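PDB 4R3L: uncharacterized N-acetyltransferase SSO0209 from Sulfolobus solfataricus P2, which transfers an acetyl group from acetyl-CoA to the free alpha-amino group at protein N-termini, preferring those that begin with serine. Local coordinates for residues L126-S131 with D159-A164. Numbering follows the deposited sequence.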
loop_
_atom_site.group_PDB
_atom_site.type_symbol
_atom_site.label_atom_id
_atom_site.label_comp_id
_atom_site.label_asym_id
_atom_site.label_seq_id
_atom_site.Cartn_x
_atom_site.Cartn_y
_atom_site.Cartn_z
ATOM N N LEU A 126 3.991 -2.139 5.865
ATOM C CA LEU A 126 3.298 -3.019 4.945
ATOM C C LEU A 126 3.832 -4.420 5.113
ATOM O O LEU A 126 4.857 -4.627 5.767
ATOM C CB LEU A 126 3.485 -2.545 3.501
ATOM C CG LEU A 126 4.949 -2.395 3.066
ATOM C CD1 LEU A 126 5.579 -3.705 2.549
ATOM C CD2 LEU A 126 5.097 -1.291 2.031
ATOM N N GLU A 127 3.146 -5.372 4.500
ATOM C CA GLU A 127 3.622 -6.746 4.433
ATOM C C GLU A 127 3.963 -7.094 2.983
ATOM O O GLU A 127 3.265 -6.666 2.066
ATOM C CB GLU A 127 2.563 -7.704 4.983
ATOM C CG GLU A 127 2.408 -7.693 6.501
ATOM C CD GLU A 127 1.512 -6.586 7.015
ATOM O OE1 GLU A 127 0.637 -6.112 6.261
ATOM O OE2 GLU A 127 1.676 -6.196 8.194
ATOM N N VAL A 128 5.033 -7.852 2.745
ATOM C CA VAL A 128 5.323 -8.267 1.366
ATOM C C VAL A 128 5.823 -9.721 1.324
ATOM O O VAL A 128 6.596 -10.113 2.180
ATOM C CB VAL A 128 6.353 -7.317 0.708
ATOM C CG1 VAL A 128 7.634 -7.243 1.521
ATOM C CG2 VAL A 128 6.641 -7.725 -0.728
ATOM N N ARG A 129 5.349 -10.516 0.362
ATOM C CA ARG A 129 5.833 -11.898 0.211
ATOM C C ARG A 129 7.350 -11.920 0.085
ATOM O O ARG A 129 7.918 -11.124 -0.650
ATOM C CB ARG A 129 5.208 -12.579 -1.015
ATOM C CG ARG A 129 3.758 -12.956 -0.856
ATOM C CD ARG A 129 3.240 -13.743 -2.064
ATOM N NE ARG A 129 1.813 -14.042 -1.955
ATOM C CZ ARG A 129 1.319 -15.197 -1.513
ATOM N NH1 ARG A 129 2.143 -16.173 -1.143
ATOM N NH2 ARG A 129 0.002 -15.384 -1.443
ATOM N N VAL A 130 8.012 -12.829 0.789
ATOM C CA VAL A 130 9.475 -12.910 0.719
ATOM C C VAL A 130 9.988 -13.217 -0.696
ATOM O O VAL A 130 11.154 -12.982 -1.006
ATOM C CB VAL A 130 10.018 -13.967 1.702
ATOM C CG1 VAL A 130 9.698 -13.557 3.129
ATOM C CG2 VAL A 130 9.430 -15.345 1.388
ATOM N N SER A 131 9.118 -13.727 -1.560
ATOM C CA SER A 131 9.507 -14.004 -2.940
ATOM C C SER A 131 9.292 -12.802 -3.876
ATOM O O SER A 131 9.733 -12.814 -5.027
ATOM C CB SER A 131 8.736 -15.216 -3.473
ATOM O OG SER A 131 7.333 -15.025 -3.346
ATOM N N ASP A 159 5.912 -16.895 3.996
ATOM C CA ASP A 159 6.252 -15.861 4.969
ATOM C C ASP A 159 6.161 -14.460 4.348
ATOM O O ASP A 159 6.285 -14.315 3.134
ATOM C CB ASP A 159 7.657 -16.063 5.517
ATOM C CG ASP A 159 7.804 -17.346 6.307
ATOM O OD1 ASP A 159 6.818 -17.801 6.940
ATOM O OD2 ASP A 159 8.931 -17.883 6.299
ATOM N N ALA A 160 5.922 -13.457 5.195
ATOM C CA ALA A 160 5.974 -12.052 4.793
ATOM C C ALA A 160 7.079 -11.317 5.534
ATOM O O ALA A 160 7.374 -11.617 6.684
ATOM C CB ALA A 160 4.655 -11.362 5.058
ATOM N N TYR A 161 7.683 -10.339 4.871
ATOM C CA TYR A 161 8.461 -9.354 5.586
ATOM C C TYR A 161 7.528 -8.247 6.027
ATOM O O TYR A 161 6.762 -7.749 5.213
ATOM C CB TYR A 161 9.559 -8.747 4.709
ATOM C CG TYR A 161 10.669 -9.677 4.289
ATOM C CD1 TYR A 161 11.489 -10.283 5.228
ATOM C CD2 TYR A 161 10.932 -9.902 2.943
ATOM C CE1 TYR A 161 12.518 -11.121 4.834
ATOM C CE2 TYR A 161 11.957 -10.731 2.542
ATOM C CZ TYR A 161 12.746 -11.341 3.490
ATOM O OH TYR A 161 13.771 -12.174 3.076
ATOM N N LEU A 162 7.599 -7.843 7.288
ATOM C CA LEU A 162 6.984 -6.584 7.691
ATOM C C LEU A 162 8.019 -5.490 7.465
ATOM O O LEU A 162 9.052 -5.459 8.125
ATOM C CB LEU A 162 6.528 -6.597 9.152
ATOM C CG LEU A 162 5.485 -5.521 9.516
ATOM C CD1 LEU A 162 4.703 -5.920 10.757
ATOM C CD2 LEU A 162 6.112 -4.153 9.751
ATOM N N MET A 163 7.753 -4.610 6.512
ATOM C CA MET A 163 8.699 -3.555 6.204
ATOM C C MET A 163 8.119 -2.236 6.677
ATOM O O MET A 163 6.916 -1.999 6.543
ATOM C CB MET A 163 9.008 -3.567 4.717
ATOM C CG MET A 163 9.687 -4.880 4.315
ATOM S SD MET A 163 10.351 -4.836 2.668
ATOM C CE MET A 163 11.670 -3.636 2.877
ATOM N N ALA A 164 8.958 -1.403 7.278
ATOM C CA ALA A 164 8.466 -0.187 7.903
ATOM C C ALA A 164 9.472 0.937 7.808
ATOM O O ALA A 164 10.674 0.709 7.658
ATOM C CB ALA A 164 8.113 -0.432 9.347
HETATM O O HOH W 1 13.640 -12.781 0.446
#
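Val130 lays its CG1 methyl over the centre of the Tyr161 ring, a CH-pi contact with CG1 3.7 Å from the ring centroid and 14° off the normal. Val130 chi1 of -63° sets CG1 anti to its own carbonyl carbon, which brings that methyl, rather than CG2, over the ring. At the far end of the ring, a water in its plane lies 2.7 Å from Tyr161 OH and donates to Val130 O, so tip and face are both tied to the same residue. A leucine in place of Tyr161 has neither ring nor hydroxyl, and would probably leave the Val130 methyl without its flat partner and the water held from Val130 O alone among the atoms of this contact.

The backbones behind these side chains, 126-129 and 160-164, run antiparallel, and Leu126–Met163 and Val128–Tyr161 are hydrogen-bonded pairs; Tyr161 N reaches Val128 O at 2.9 Å. Past the strand end, Val130 N still bonds Asp159 O, at a longer 3.3 Å. On the Tyr161 side of the sheet, Val128 CG1 packs against Met163 SD (3.8 Å), with Leu126 CD1 beside the Met163 CB. The other side carries Glu127 and Leu162, side by side; Glu127 OE1 is hydrogen-bonded to His88 NE2, these two residues being the protein's zinc ligands, while Glu127 OE2 passes 4.0 Å from Leu162 CD1.

In this GNAT fold, Glu127 and Val128 also touch the bound coenzyme A, and the Glu127 backbone is hydrogen-bonded to the bound substrate peptide. Helix 133-141 covers the Leu126, Val128, Tyr161 and Met163 face, while strand 145-150 pairs with the far edge of 160-166 through Leu162 and Ala164.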